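PDB 3CXB: protein sifA from Salmonella typhimurium, which alters host cell physiology as a secreted effector, binds host PLEKHM2 and is required for endosomal tubulation and formation of Salmonella-induced filaments. Local coordinates for residues Tyr205-Ile210 / Pro307-Gln311. Numbering follows the deposited sequence.
Sequences YLAAKI and PQAIQ
Both segments are alpha-helical: 205-210 lies inside helix 197-220, and 307-311 is the first turn of helix 307-324. Their axes run in broadly the same direction, crossing at -42° with a closest approach of 8.7 Å. The CA atoms of L206 and P307 are 6.5 Å apart, and those of I210 and Q311 only 5.0 Å, so the backbones are closer at the second pair. Within the turns, K209 N donates a hydrogen bond to Y205 O (3.0 Å) and Q311 N one to P307 O (3.2 Å). No hydrogen bond joins the segments.

K209 points at the second helix and is the most covered residue. Its CG sits 3.2 Å from P307 O, and its CE lies 3.1 Å from Q308 NE2. The aliphatic chain thus packs over the start of the helix, while NZ makes a salt bridge to D296 of helix 283-303. Y205 OH is also hydrogen-bonded to D296. The contact joins two helices of the C-terminal helical domain, whose fold is similar to that of the SopE-type bacterial exchange factors. Helix 283-303 covers its polar side.

The edge of the Y205 ring (chi1 t) meets P307, CE1 to CB 3.8 Å. I310 (m, p) contacts two apolar side chains: its CG1 is 3.9 Å from L206 CD2, and its CG2 is 3.5 Å from I210 CG1. Q311 CG rests 3.4 Å from K209 O. I210 also touches F235 and M239 of helix 228-241.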
loop_
_atom_site.group_PDB
_atom_site.type_symbol
_atom_site.label_atom_id
_atom_site.label_comp_id
_atom_site.label_asym_id
_atom_site.label_seq_id
_atom_site.Cartn_x
_atom_site.Cartn_y
_atom_site.Cartn_z
ATOM N N TYR A 205 -3.598 -9.354 -11.409
ATOM C CA TYR A 205 -4.009 -8.080 -10.832
ATOM C C TYR A 205 -3.422 -6.892 -11.590
ATOM O O TYR A 205 -4.147 -6.032 -12.081
ATOM C CB TYR A 205 -3.586 -8.040 -9.356
ATOM C CG TYR A 205 -4.314 -7.019 -8.509
ATOM C CD1 TYR A 205 -3.959 -5.666 -8.541
ATOM C CD2 TYR A 205 -5.364 -7.407 -7.664
ATOM C CE1 TYR A 205 -4.630 -4.731 -7.752
ATOM C CE2 TYR A 205 -6.035 -6.482 -6.874
ATOM C CZ TYR A 205 -5.661 -5.151 -6.921
ATOM O OH TYR A 205 -6.291 -4.243 -6.108
ATOM N N LEU A 206 -2.105 -6.862 -11.705
ATOM C CA LEU A 206 -1.458 -5.761 -12.377
ATOM C C LEU A 206 -1.845 -5.586 -13.843
ATOM O O LEU A 206 -2.059 -4.457 -14.289
ATOM C CB LEU A 206 0.060 -5.888 -12.224
ATOM C CG LEU A 206 0.558 -5.580 -10.802
ATOM C CD1 LEU A 206 2.026 -5.929 -10.629
ATOM C CD2 LEU A 206 0.343 -4.102 -10.527
ATOM N N ALA A 207 -1.942 -6.681 -14.598
ATOM C CA ALA A 207 -2.304 -6.560 -16.013
ATOM C C ALA A 207 -3.724 -6.009 -16.122
ATOM O O ALA A 207 -4.019 -5.204 -17.018
ATOM C CB ALA A 207 -2.182 -7.910 -16.736
ATOM N N ALA A 208 -4.598 -6.418 -15.203
ATOM C CA ALA A 208 -5.972 -5.914 -15.200
ATOM C C ALA A 208 -5.982 -4.400 -14.930
ATOM O O ALA A 208 -6.780 -3.657 -15.520
ATOM C CB ALA A 208 -6.782 -6.624 -14.150
ATOM N N LYS A 209 -5.097 -3.958 -14.034
ATOM C CA LYS A 209 -4.979 -2.549 -13.689
ATOM C C LYS A 209 -4.481 -1.793 -14.922
ATOM O O LYS A 209 -4.962 -0.703 -15.251
ATOM C CB LYS A 209 -3.982 -2.375 -12.543
ATOM C CG LYS A 209 -4.397 -1.380 -11.485
ATOM C CD LYS A 209 -5.720 -1.764 -10.876
ATOM C CE LYS A 209 -5.944 -1.041 -9.554
ATOM N NZ LYS A 209 -7.371 -1.126 -9.115
ATOM N N ILE A 210 -3.525 -2.392 -15.615
ATOM C CA ILE A 210 -2.977 -1.769 -16.806
ATOM C C ILE A 210 -4.060 -1.626 -17.857
ATOM O O ILE A 210 -4.087 -0.641 -18.593
ATOM C CB ILE A 210 -1.780 -2.565 -17.378
ATOM C CG1 ILE A 210 -0.612 -2.519 -16.382
ATOM C CG2 ILE A 210 -1.336 -1.936 -18.684
ATOM C CD1 ILE A 210 0.477 -3.505 -16.639
ATOM N N PRO A 307 -0.456 -0.521 -6.974
ATOM C CA PRO A 307 -1.250 -0.867 -8.146
ATOM C C PRO A 307 -1.761 0.347 -8.920
ATOM O O PRO A 307 -1.949 0.269 -10.137
ATOM C CB PRO A 307 -2.376 -1.718 -7.558
ATOM C CG PRO A 307 -2.431 -1.286 -6.111
ATOM C CD PRO A 307 -0.980 -1.179 -5.774
ATOM N N GLN A 308 -1.965 1.472 -8.227
ATOM C CA GLN A 308 -2.460 2.691 -8.887
ATOM C C GLN A 308 -1.340 3.385 -9.630
ATOM O O GLN A 308 -1.561 4.040 -10.657
ATOM C CB GLN A 308 -3.070 3.662 -7.871
ATOM C CG GLN A 308 -4.452 3.281 -7.403
ATOM C CD GLN A 308 -5.462 3.218 -8.533
ATOM O OE1 GLN A 308 -5.890 4.237 -9.064
ATOM N NE2 GLN A 308 -5.848 2.011 -8.907
ATOM N N ALA A 309 -0.133 3.246 -9.103
ATOM C CA ALA A 309 1.021 3.851 -9.739
ATOM C C ALA A 309 1.181 3.184 -11.091
ATOM O O ALA A 309 1.473 3.844 -12.087
ATOM C CB ALA A 309 2.256 3.623 -8.908
ATOM N N ILE A 310 0.987 1.870 -11.126
ATOM C CA ILE A 310 1.116 1.143 -12.379
ATOM C C ILE A 310 0.042 1.588 -13.372
ATOM O O ILE A 310 0.337 1.869 -14.539
ATOM C CB ILE A 310 1.045 -0.391 -12.157
ATOM C CG1 ILE A 310 2.376 -0.892 -11.584
ATOM C CG2 ILE A 310 0.827 -1.110 -13.493
ATOM C CD1 ILE A 310 2.828 -0.193 -10.333
ATOM N N GLN A 311 -1.197 1.678 -12.904
ATOM C CA GLN A 311 -2.284 2.111 -13.768
ATOM C C GLN A 311 -1.941 3.448 -14.402
ATOM O O GLN A 311 -2.253 3.678 -15.566
ATOM C CB GLN A 311 -3.581 2.247 -12.977
ATOM C CG GLN A 311 -4.807 2.438 -13.856
ATOM C CD GLN A 311 -6.091 2.538 -13.052
ATOM O OE1 GLN A 311 -6.310 3.513 -12.342
ATOM N NE2 GLN A 311 -6.939 1.523 -13.152
#